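Local coordinates for berberine bridge enzyme-like protein (PDB 5D79) that is a secreted FAD-dependent oxidoreductase of the berberine bridge enzyme-like family, involved in adaptation to salt stress, at residues L424-Y429 with V471-M476; M476-Y481 with V497-N502. All coordinates share one frame; numbering follows the deposited sequence.

Overall arrangement
Contact 1 and contact 2 follow each other along the chain and share Met-476, their centres about 11 Å apart. Contact 1 is buried: a strand of the seven-stranded antiparallel sheet meets a loop that carries part of the FAD pocket, and a carboxamide of the strand covers one face of a phenylalanine ring while a carboxylate meets its edge. Contact 2 is only partly buried and joins the continuation of that loop to the end of helix 488-500 by a leucine methyl against a tyrosine ring and a lysine NZ near a backbone carbonyl, without a hydrogen bond between the segments. The two are coupled where Tyr-499 OH lies 3.1 Å from Asp-475 N, probably hydrogen-bonded.

Contact 1: residues L424-Y429 with V471-M476; sequences LYEIQY and VNFKDM. With FAD (flavin-adenine dinucleotide), chain E.
Gln-428 lays its carboxamide over one face of the Phe-473 ring, the two planes only 21° apart although the side chains cross at about a right angle. The amide carbon CD stands 3.7 Å above the plane of that ring, displaced toward the rim, and Gln-428 OE1 comes 3.5 Å from Phe-473 CZ. An extended chain beyond CG carries the amide this far from the strand, and a hydrogen bond from its NE2 to Tyr-113 OH helps to fix its rotation. Glu-426 approaches differently: its chain bends at chi2 (-93°) and brings OE2 to the edge of the ring, in its plane, 3.4 Å from Phe-473 CE2. This is the tightly packed part of the contact, with all three residues buried and Tyr-188 and Asp-369 also touching the Phe-473 side chain. The arrangement illustrates the two-part architecture of this flavoprotein superfamily, in which an antiparallel sheet, here including strand 425-434, confronts the flavin held by the FAD-binding domain. Phe-473 lies at the junction, its CE1 3.5 Å from FAD C10 in an oblique approach. Replacing it with an alanine would probably open a gap beside the flavin and leave the Gln-428 amide without the aromatic face on which it stacks. On either side of Phe-473 in the sequence, packing gives way to polar links with the cofactor. Asn-472, still buried, accepts a hydrogen bond at OD1 from FAD O4' at 3.0 Å, while its ND2 is held by Tyr-470 OH and Gln-182 O. The more open side belongs to Lys-474, partly exposed to solvent, which runs to the adenosine ribose, where its NZ donates a 2.7 Å hydrogen bond to FAD O3B.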
ATOM      1  N   LEU A 424      15.692  -6.187   8.836  1.00 14.76           N
ATOM      2  CA  LEU A 424      15.461  -5.589  10.143  1.00 17.09           C
ATOM      3  C   LEU A 424      14.240  -4.654  10.103  1.00 19.16           C
ATOM      4  O   LEU A 424      13.345  -4.743  10.947  1.00 16.37           O
ATOM      5  CB  LEU A 424      16.706  -4.826  10.608  1.00 11.05           C
ATOM      6  CG  LEU A 424      18.029  -5.577  10.672  1.00 11.62           C
ATOM      7  CD1 LEU A 424      19.024  -4.708  11.364  1.00 16.86           C
ATOM      8  CD2 LEU A 424      17.852  -6.866  11.422  1.00 18.05           C
ATOM      9  N   TYR A 425      14.210  -3.758   9.119  1.00 16.06           N
ATOM     10  CA  TYR A 425      13.092  -2.840   8.967  1.00 15.33           C
ATOM     11  C   TYR A 425      12.990  -2.322   7.541  1.00 14.15           C
ATOM     12  O   TYR A 425      13.888  -2.512   6.723  1.00 15.65           O
ATOM     13  CB  TYR A 425      13.214  -1.670   9.954  1.00 13.70           C
ATOM     14  CG  TYR A 425      14.440  -0.801   9.791  1.00 14.78           C
ATOM     15  CD1 TYR A 425      15.623  -1.104  10.465  1.00 13.22           C
ATOM     16  CD2 TYR A 425      14.410   0.332   8.993  1.00 14.16           C
ATOM     17  CE1 TYR A 425      16.748  -0.314  10.342  1.00 13.66           C
ATOM     18  CE2 TYR A 425      15.541   1.137   8.858  1.00 16.69           C
ATOM     19  CZ  TYR A 425      16.704   0.807   9.535  1.00 15.22           C
ATOM     20  OH  TYR A 425      17.826   1.594   9.410  1.00 14.17           O
ATOM     21  N   GLU A 426      11.873  -1.679   7.249  1.00 13.59           N
ATOM     22  CA  GLU A 426      11.653  -1.076   5.951  1.00 14.64           C
ATOM     23  C   GLU A 426      11.698   0.437   6.156  1.00 14.36           C
ATOM     24  O   GLU A 426      11.317   0.942   7.214  1.00 12.83           O
ATOM     25  CB  GLU A 426      10.318  -1.550   5.356  1.00 12.77           C
ATOM     26  CG  GLU A 426      10.014  -1.059   3.936  1.00 14.86           C
ATOM     27  CD  GLU A 426       9.194   0.222   3.920  1.00 18.33           C
ATOM     28  OE1 GLU A 426       8.710   0.638   4.998  1.00 17.45           O
ATOM     29  OE2 GLU A 426       9.029   0.808   2.831  1.00 14.63           O
ATOM     30  N   ILE A 427      12.196   1.156   5.163  1.00 10.07           N
ATOM     31  CA  ILE A 427      12.298   2.595   5.290  1.00 15.22           C
ATOM     32  C   ILE A 427      11.722   3.276   4.044  1.00 17.51           C
ATOM     33  O   ILE A 427      12.049   2.911   2.913  1.00 18.07           O
ATOM     34  CB  ILE A 427      13.770   3.030   5.546  1.00 12.08           C
ATOM     35  CG1 ILE A 427      13.902   4.550   5.601  1.00 12.19           C
ATOM     36  CG2 ILE A 427      14.707   2.451   4.507  1.00 14.13           C
ATOM     37  CD1 ILE A 427      15.241   4.980   6.135  1.00 14.75           C
ATOM     38  N   GLN A 428      10.835   4.243   4.264  1.00 12.03           N
ATOM     39  CA  GLN A 428      10.238   4.996   3.173  1.00 12.54           C
ATOM     40  C   GLN A 428      10.665   6.447   3.244  1.00 12.24           C
ATOM     41  O   GLN A 428      10.613   7.064   4.290  1.00 17.38           O
ATOM     42  CB  GLN A 428       8.705   4.902   3.211  1.00 16.17           C
ATOM     43  CG  GLN A 428       8.007   5.672   2.092  1.00 16.06           C
ATOM     44  CD  GLN A 428       6.510   5.822   2.300  1.00 19.98           C
ATOM     45  OE1 GLN A 428       5.972   5.485   3.363  1.00 22.17           O
ATOM     46  NE2 GLN A 428       5.825   6.337   1.277  1.00 17.86           N
ATOM     47  N   TYR A 429      11.101   6.981   2.116  1.00 15.01           N
ATOM     48  CA  TYR A 429      11.385   8.406   1.980  1.00 14.78           C
ATOM     49  C   TYR A 429      10.290   9.013   1.113  1.00 11.46           C
ATOM     50  O   TYR A 429      10.163   8.676  -0.065  1.00 17.85           O
ATOM     51  CB  TYR A 429      12.758   8.644   1.343  1.00 13.97           C
ATOM     52  CG  TYR A 429      13.768   7.521   1.536  1.00 16.95           C
ATOM     53  CD1 TYR A 429      13.792   6.414   0.676  1.00 20.00           C
ATOM     54  CD2 TYR A 429      14.721   7.577   2.552  1.00 14.23           C
ATOM     55  CE1 TYR A 429      14.719   5.400   0.837  1.00 17.43           C
ATOM     56  CE2 TYR A 429      15.643   6.564   2.725  1.00 13.49           C
ATOM     57  CZ  TYR A 429      15.643   5.478   1.866  1.00 16.81           C
ATOM     58  OH  TYR A 429      16.575   4.469   2.026  1.00 14.99           O
ATOM     59  N   VAL A 471       6.158  -3.237  -3.514  1.00 15.53           N
ATOM     60  CA  VAL A 471       5.343  -3.041  -4.724  1.00 14.49           C
ATOM     61  C   VAL A 471       4.131  -2.146  -4.481  1.00 14.12           C
ATOM     62  O   VAL A 471       3.601  -1.549  -5.423  1.00 17.88           O
ATOM     63  CB  VAL A 471       4.869  -4.401  -5.342  1.00 15.62           C
ATOM     64  CG1 VAL A 471       3.610  -4.954  -4.650  1.00 11.33           C
ATOM     65  CG2 VAL A 471       4.625  -4.249  -6.839  1.00 16.92           C
ATOM     66  N   ASN A 472       3.710  -2.031  -3.225  1.00 14.20           N
ATOM     67  CA  ASN A 472       2.640  -1.101  -2.874  1.00 16.32           C
ATOM     68  C   ASN A 472       3.131   0.348  -2.879  1.00 17.06           C
ATOM     69  O   ASN A 472       2.333   1.278  -2.878  1.00 16.98           O
ATOM     70  CB  ASN A 472       2.026  -1.453  -1.514  1.00 13.14           C
ATOM     71  CG  ASN A 472       0.804  -2.351  -1.641  1.00 14.72           C
ATOM     72  OD1 ASN A 472       0.188  -2.435  -2.701  1.00 16.41           O
ATOM     73  ND2 ASN A 472       0.444  -3.012  -0.559  1.00 13.96           N
ATOM     74  N   PHE A 473       4.447   0.540  -2.892  1.00 21.19           N
ATOM     75  CA  PHE A 473       5.013   1.864  -3.163  1.00 22.20           C
ATOM     76  C   PHE A 473       5.573   1.880  -4.597  1.00 21.85           C
ATOM     77  O   PHE A 473       6.786   1.900  -4.786  1.00 23.08           O
ATOM     78  CB  PHE A 473       6.118   2.233  -2.150  1.00 19.02           C
ATOM     79  CG  PHE A 473       5.650   2.324  -0.706  1.00 17.69           C
ATOM     80  CD1 PHE A 473       4.369   2.763  -0.388  1.00 19.89           C
ATOM     81  CD2 PHE A 473       6.501   1.965   0.338  1.00 14.44           C
ATOM     82  CE1 PHE A 473       3.943   2.845   0.947  1.00 17.12           C
ATOM     83  CE2 PHE A 473       6.083   2.035   1.669  1.00 14.41           C
ATOM     84  CZ  PHE A 473       4.804   2.477   1.973  1.00 15.93           C
ATOM     85  N   LYS A 474       4.697   1.846  -5.600  1.00 19.43           N
ATOM     86  CA  LYS A 474       5.136   1.774  -6.999  1.00 21.20           C
ATOM     87  C   LYS A 474       6.076   2.927  -7.386  1.00 20.52           C
ATOM     88  O   LYS A 474       5.807   4.094  -7.085  1.00 24.87           O
ATOM     89  CB  LYS A 474       3.931   1.751  -7.954  1.00 26.11           C
ATOM     90  CG  LYS A 474       3.583   0.375  -8.516  1.00 29.29           C
ATOM     91  CD  LYS A 474       2.618   0.506  -9.681  1.00 31.45           C
ATOM     92  CE  LYS A 474       1.640  -0.668  -9.755  1.00 34.88           C
ATOM     93  NZ  LYS A 474       0.510  -0.377 -10.695  1.00 34.21           N
ATOM     94  N   ASP A 475       7.179   2.582  -8.050  1.00 16.92           N
ATOM     95  CA  ASP A 475       8.201   3.552  -8.413  1.00 19.31           C
ATOM     96  C   ASP A 475       8.729   3.292  -9.838  1.00 21.00           C
ATOM     97  O   ASP A 475       9.516   2.376 -10.082  1.00 17.62           O
ATOM     98  CB  ASP A 475       9.332   3.518  -7.374  1.00 19.63           C
ATOM     99  CG  ASP A 475      10.364   4.620  -7.576  1.00 19.40           C
ATOM    100  OD1 ASP A 475      10.122   5.574  -8.364  1.00 16.81           O
ATOM    101  OD2 ASP A 475      11.429   4.519  -6.927  1.00 19.73           O
ATOM    102  N   MET A 476       8.272   4.109 -10.778  1.00 23.80           N
ATOM    103  CA  MET A 476       8.701   4.013 -12.171  1.00 27.19           C
ATOM    104  C   MET A 476      10.193   4.238 -12.338  1.00 22.19           C
ATOM    105  O   MET A 476      10.774   3.846 -13.352  1.00 20.65           O
ATOM    106  CB  MET A 476       7.943   5.030 -13.020  1.00 32.95           C
ATOM    107  CG  MET A 476       6.460   4.866 -12.940  1.00 34.89           C
ATOM    108  SD  MET A 476       6.024   3.392 -13.837  1.00 43.65           S
ATOM    109  CE  MET A 476       5.579   4.167 -15.394  1.00 36.00           C
TER
HETATM  110  PA  FAD E 603      -5.409   1.861  -6.558  1.00 19.33           P
HETATM  111  O1A FAD E 603      -4.724   2.980  -7.302  1.00 16.53           O
HETATM  112  O2A FAD E 603      -6.906   1.849  -6.765  1.00 22.48           O
HETATM  113  O5B FAD E 603      -4.736   0.451  -6.967  1.00 21.27           O
HETATM  114  C5B FAD E 603      -3.324   0.294  -7.013  1.00 21.66           C
HETATM  115  C4B FAD E 603      -2.887  -0.860  -7.926  1.00 19.79           C
HETATM  116  O4B FAD E 603      -3.660  -2.009  -7.630  1.00 17.36           O
HETATM  117  C3B FAD E 603      -3.110  -0.522  -9.393  1.00 21.02           C
HETATM  118  O3B FAD E 603      -2.093  -1.071 -10.204  1.00 17.24           O
HETATM  119  C2B FAD E 603      -4.454  -1.164  -9.688  1.00 24.69           C
HETATM  120  O2B FAD E 603      -4.598  -1.523 -11.050  1.00 24.27           O
HETATM  121  C1B FAD E 603      -4.481  -2.354  -8.733  1.00 18.46           C
HETATM  122  N9A FAD E 603      -5.832  -2.742  -8.274  1.00 16.91           N
HETATM  123  C8A FAD E 603      -6.709  -2.043  -7.475  1.00 16.45           C
HETATM  124  N7A FAD E 603      -7.824  -2.798  -7.299  1.00 16.40           N
HETATM  125  C5A FAD E 603      -7.674  -3.965  -7.968  1.00 17.79           C
HETATM  126  C6A FAD E 603      -8.486  -5.088  -8.134  1.00 18.31           C
HETATM  127  N6A FAD E 603      -9.567  -5.264  -7.383  1.00 17.68           N
HETATM  128  N1A FAD E 603      -8.038  -6.149  -8.897  1.00 19.49           N
HETATM  129  C2A FAD E 603      -6.793  -6.102  -9.484  1.00 15.59           C
HETATM  130  N3A FAD E 603      -5.997  -4.986  -9.319  1.00 17.51           N
HETATM  131  C4A FAD E 603      -6.424  -3.938  -8.577  1.00 18.39           C
HETATM  132  N1  FAD E 603       0.743   0.785   1.959  1.00 18.24           N
HETATM  133  C2  FAD E 603       1.173   0.055   3.054  1.00 23.95           C
HETATM  134  O2  FAD E 603       1.177  -1.181   3.021  1.00 15.93           O
HETATM  135  N3  FAD E 603       1.581   0.724   4.202  1.00 28.03           N
HETATM  136  C4  FAD E 603       1.571   2.108   4.270  1.00 25.29           C
HETATM  137  O4  FAD E 603       1.830   2.661   5.339  1.00 24.15           O
HETATM  138  C4X FAD E 603       1.117   2.839   3.171  1.00 22.61           C
HETATM  139  N5  FAD E 603       0.964   4.215   3.244  1.00 19.88           N
HETATM  140  C5X FAD E 603       0.230   4.873   2.267  1.00 19.29           C
HETATM  141  C6  FAD E 603      -0.159   6.201   2.427  1.00 19.06           C
HETATM  142  C7  FAD E 603      -0.892   6.852   1.431  1.00 20.95           C
HETATM  143  C7M FAD E 603      -1.295   8.285   1.609  1.00 20.66           C
HETATM  144  C8  FAD E 603      -1.280   6.158   0.283  1.00 21.00           C
HETATM  145  C8M FAD E 603      -2.045   6.839  -0.814  1.00 16.28           C
HETATM  146  C9  FAD E 603      -0.890   4.833   0.122  1.00 23.36           C
HETATM  147  C9A FAD E 603      -0.094   4.204   1.085  1.00 22.54           C
HETATM  148  N10 FAD E 603       0.328   2.895   0.914  1.00 17.20           N
HETATM  149  C10 FAD E 603       0.676   2.159   2.029  1.00 16.46           C
HETATM  150  C1' FAD E 603       0.329   2.267  -0.446  1.00 11.40           C
HETATM  151  C2' FAD E 603      -0.967   1.557  -0.789  1.00 14.78           C
HETATM  152  O2' FAD E 603      -1.115   0.434   0.053  1.00 20.14           O
HETATM  153  C3' FAD E 603      -0.894   1.148  -2.255  1.00 15.36           C
HETATM  154  O3' FAD E 603      -0.872   2.319  -3.042  1.00 19.46           O
HETATM  155  C4' FAD E 603      -2.094   0.341  -2.684  1.00 12.97           C
HETATM  156  O4' FAD E 603      -1.767  -0.436  -3.807  1.00 14.89           O
HETATM  157  C5' FAD E 603      -3.200   1.279  -3.114  1.00 13.28           C
HETATM  158  O5' FAD E 603      -4.407   0.555  -3.180  1.00 15.51           O
HETATM  159  P   FAD E 603      -5.705   1.332  -3.710  1.00 18.14           P
HETATM  160  O1P FAD E 603      -6.811   0.349  -3.990  1.00 15.08           O
HETATM  161  O2P FAD E 603      -6.146   2.382  -2.721  1.00 13.22           O
HETATM  162  O3P FAD E 603      -5.061   2.060  -4.997  1.00 22.20           O

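Contact 2: residues M476-Y481 with V497-N502; sequences MDLGMY and VKYFKN
The Tyr-499 ring receives a methyl of Leu-478 obliquely, CD1 lying 3.8 Å from Tyr-499 CE1 and almost as near the phenolic oxygen. A second flat group lies next to it on the helix: the Phe-500 ring has Tyr-499 CB over one face, 3.6 Å above its plane and offset toward the rim. Here a 3-10 turn, 476-478, packs on the last turn of helix 488-500, both in the C-terminal berberine and berberine-like (BBE) region. The turn is closed by a backbone hydrogen bond from Gly-479 N to Met-476 O, and the chain then leaves it through Gly-479, whose backbone angles would press a beta carbon against the carbonyl oxygen of Leu-478. The helix ends close by: Lys-501 is the first residue to depart from helical angles, with positive phi, although its N still makes a weak bond to Val-497 O. Leu-478 serves both halves of the interface, turning its CD1 methyl to the tyrosine and its carbonyl to the lysine, while its side chain also touches Ala-469. At the far end of the Tyr-499 ring, the hydroxyl is hydrogen-bonded to Gln-524 OE1 and to Asp-475 N, two partners that would restrain the phenol within the surrounding loops. Gln-524 in turn uses NE2 on Gly-479 O, so that one amide connects the helix and the turn from outside the contact. Lys-498 contributes length rather than a bond. Its CG sits beside the backbone N (chi1 -58°), and from there the chain runs fully extended toward the turn, bringing NZ to 4.2 Å from Leu-478 CB and 3.6 Å from Leu-478 O.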
ATOM      1  N   MET A 476       8.272   4.109 -10.778  1.00 23.80           N
ATOM      2  CA  MET A 476       8.701   4.013 -12.171  1.00 27.19           C
ATOM      3  C   MET A 476      10.193   4.238 -12.338  1.00 22.19           C
ATOM      4  O   MET A 476      10.774   3.846 -13.352  1.00 20.65           O
ATOM      5  CB  MET A 476       7.943   5.030 -13.020  1.00 32.95           C
ATOM      6  CG  MET A 476       6.460   4.866 -12.940  1.00 34.89           C
ATOM      7  SD  MET A 476       6.024   3.392 -13.837  1.00 43.65           S
ATOM      8  CE  MET A 476       5.579   4.167 -15.394  1.00 36.00           C
ATOM      9  N   ASP A 477      10.796   4.888 -11.345  1.00 22.57           N
ATOM     10  CA  ASP A 477      12.222   5.193 -11.362  1.00 26.69           C
ATOM     11  C   ASP A 477      13.085   3.942 -11.211  1.00 24.88           C
ATOM     12  O   ASP A 477      14.277   3.981 -11.514  1.00 23.89           O
ATOM     13  CB  ASP A 477      12.575   6.205 -10.265  1.00 28.45           C
ATOM     14  CG  ASP A 477      12.062   7.606 -10.572  1.00 33.69           C
ATOM     15  OD1 ASP A 477      11.620   7.849 -11.723  1.00 32.47           O
ATOM     16  OD2 ASP A 477      12.117   8.467  -9.665  1.00 36.42           O
ATOM     17  N   LEU A 478      12.485   2.841 -10.759  1.00 23.35           N
ATOM     18  CA  LEU A 478      13.177   1.545 -10.747  1.00 26.93           C
ATOM     19  C   LEU A 478      13.179   0.891 -12.144  1.00 26.33           C
ATOM     20  O   LEU A 478      13.909  -0.077 -12.392  1.00 26.69           O
ATOM     21  CB  LEU A 478      12.541   0.595  -9.724  1.00 26.62           C
ATOM     22  CG  LEU A 478      12.151   1.178  -8.363  1.00 26.19           C
ATOM     23  CD1 LEU A 478      11.493   0.109  -7.499  1.00 25.39           C
ATOM     24  CD2 LEU A 478      13.354   1.788  -7.662  1.00 24.81           C
ATOM     25  N   GLY A 479      12.345   1.420 -13.042  1.00 25.54           N
ATOM     26  CA  GLY A 479      12.272   0.945 -14.413  1.00 25.85           C
ATOM     27  C   GLY A 479      10.855   0.716 -14.914  1.00 26.50           C
ATOM     28  O   GLY A 479       9.944   0.491 -14.123  1.00 27.59           O
ATOM     29  N   MET A 480      10.671   0.774 -16.231  1.00 25.98           N
ATOM     30  CA  MET A 480       9.380   0.495 -16.855  1.00 28.01           C
ATOM     31  C   MET A 480       9.575  -0.098 -18.255  1.00 29.39           C
ATOM     32  O   MET A 480      10.681  -0.080 -18.790  1.00 29.58           O
ATOM     33  CB  MET A 480       8.532   1.764 -16.922  1.00 29.58           C
ATOM     34  CG  MET A 480       9.211   2.931 -17.617  1.00 33.02           C
ATOM     35  SD  MET A 480       8.155   4.388 -17.708  1.00 47.97           S
ATOM     36  CE  MET A 480       6.873   3.835 -18.839  1.00 27.64           C
ATOM     37  N   TYR A 481       8.510  -0.642 -18.839  1.00 29.80           N
ATOM     38  CA  TYR A 481       8.572  -1.165 -20.206  1.00 29.19           C
ATOM     39  C   TYR A 481       8.624  -0.052 -21.258  1.00 33.23           C
ATOM     40  O   TYR A 481       7.708   0.766 -21.363  1.00 32.29           O
ATOM     41  CB  TYR A 481       7.375  -2.064 -20.498  1.00 32.83           C
ATOM     42  CG  TYR A 481       7.362  -3.381 -19.757  1.00 31.76           C
ATOM     43  CD1 TYR A 481       8.310  -4.368 -20.022  1.00 29.68           C
ATOM     44  CD2 TYR A 481       6.376  -3.654 -18.817  1.00 29.07           C
ATOM     45  CE1 TYR A 481       8.291  -5.576 -19.344  1.00 29.03           C
ATOM     46  CE2 TYR A 481       6.350  -4.863 -18.138  1.00 30.45           C
ATOM     47  CZ  TYR A 481       7.306  -5.817 -18.404  1.00 28.00           C
ATOM     48  OH  TYR A 481       7.261  -7.009 -17.722  1.00 26.45           O
ATOM     49  N   VAL A 497      12.718  -8.379  -9.849  1.00 21.00           N
ATOM     50  CA  VAL A 497      13.496  -8.961  -8.758  1.00 19.57           C
ATOM     51  C   VAL A 497      13.671  -7.980  -7.571  1.00 19.72           C
ATOM     52  O   VAL A 497      13.981  -8.388  -6.447  1.00 15.92           O
ATOM     53  CB  VAL A 497      14.864  -9.437  -9.261  1.00 13.49           C
ATOM     54  CG1 VAL A 497      14.674 -10.422 -10.409  1.00 20.27           C
ATOM     55  CG2 VAL A 497      15.702  -8.270  -9.708  1.00 13.69           C
ATOM     56  N   LYS A 498      13.447  -6.690  -7.810  1.00 18.42           N
ATOM     57  CA  LYS A 498      13.533  -5.709  -6.738  1.00 17.27           C
ATOM     58  C   LYS A 498      12.281  -5.779  -5.843  1.00 12.83           C
ATOM     59  O   LYS A 498      12.359  -5.793  -4.611  1.00 11.73           O
ATOM     60  CB  LYS A 498      13.716  -4.307  -7.329  1.00 17.96           C
ATOM     61  CG  LYS A 498      14.952  -4.151  -8.212  1.00 16.19           C
ATOM     62  CD  LYS A 498      15.024  -2.729  -8.755  1.00 24.19           C
ATOM     63  CE  LYS A 498      16.323  -2.473  -9.515  1.00 26.65           C
ATOM     64  NZ  LYS A 498      16.377  -1.070 -10.024  1.00 24.97           N
ATOM     65  N   TYR A 499      11.127  -5.858  -6.487  1.00 13.35           N
ATOM     66  CA  TYR A 499       9.854  -5.978  -5.797  1.00 13.20           C
ATOM     67  C   TYR A 499       9.639  -7.359  -5.180  1.00 16.40           C
ATOM     68  O   TYR A 499       9.094  -7.470  -4.086  1.00 16.03           O
ATOM     69  CB  TYR A 499       8.711  -5.714  -6.767  1.00 13.68           C
ATOM     70  CG  TYR A 499       8.475  -4.291  -7.203  1.00 14.77           C
ATOM     71  CD1 TYR A 499       8.595  -3.224  -6.317  1.00 15.77           C
ATOM     72  CD2 TYR A 499       8.062  -4.019  -8.505  1.00 20.79           C
ATOM     73  CE1 TYR A 499       8.337  -1.912  -6.738  1.00 17.10           C
ATOM     74  CE2 TYR A 499       7.797  -2.717  -8.925  1.00 21.65           C
ATOM     75  CZ  TYR A 499       7.932  -1.674  -8.043  1.00 17.34           C
ATOM     76  OH  TYR A 499       7.673  -0.404  -8.483  1.00 14.60           O
ATOM     77  N   PHE A 500      10.042  -8.411  -5.899  1.00 14.96           N
ATOM     78  CA  PHE A 500       9.642  -9.767  -5.545  1.00 12.74           C
ATOM     79  C   PHE A 500      10.777 -10.755  -5.298  1.00 16.34           C
ATOM     80  O   PHE A 500      10.517 -11.894  -4.904  1.00 13.79           O
ATOM     81  CB  PHE A 500       8.743 -10.322  -6.638  1.00 15.53           C
ATOM     82  CG  PHE A 500       7.514  -9.505  -6.864  1.00 19.02           C
ATOM     83  CD1 PHE A 500       6.554  -9.400  -5.874  1.00 14.66           C
ATOM     84  CD2 PHE A 500       7.315  -8.845  -8.059  1.00 16.30           C
ATOM     85  CE1 PHE A 500       5.424  -8.659  -6.067  1.00 15.91           C
ATOM     86  CE2 PHE A 500       6.177  -8.099  -8.256  1.00 19.44           C
ATOM     87  CZ  PHE A 500       5.230  -8.007  -7.254  1.00 17.47           C
ATOM     88  N   LYS A 501      12.015 -10.319  -5.538  1.00 14.54           N
ATOM     89  CA  LYS A 501      13.228 -11.136  -5.359  1.00 17.69           C
ATOM     90  C   LYS A 501      13.106 -12.542  -5.963  1.00 17.07           C
ATOM     91  O   LYS A 501      12.851 -12.672  -7.156  1.00 18.33           O
ATOM     92  CB  LYS A 501      13.601 -11.213  -3.877  1.00 17.62           C
ATOM     93  CG  LYS A 501      13.910  -9.840  -3.281  1.00 18.15           C
ATOM     94  CD  LYS A 501      14.888  -9.934  -2.123  1.00 19.28           C
ATOM     95  CE  LYS A 501      15.598  -8.612  -1.905  1.00 23.28           C
ATOM     96  NZ  LYS A 501      16.053  -8.463  -0.497  1.00 24.29           N
ATOM     97  N   ASN A 502      13.277 -13.587  -5.160  1.00 16.53           N
ATOM     98  CA  ASN A 502      13.262 -14.953  -5.697  1.00 20.04           C
ATOM     99  C   ASN A 502      11.870 -15.435  -6.100  1.00 22.63           C
ATOM    100  O   ASN A 502      11.721 -16.490  -6.715  1.00 23.04           O
ATOM    101  CB  ASN A 502      13.871 -15.923  -4.687  1.00 16.70           C
ATOM    102  CG  ASN A 502      15.296 -15.558  -4.333  1.00 18.69           C
ATOM    103  OD1 ASN A 502      16.101 -15.276  -5.210  1.00 16.54           O
ATOM    104  ND2 ASN A 502      15.605 -15.531  -3.043  1.00 21.20           N
TER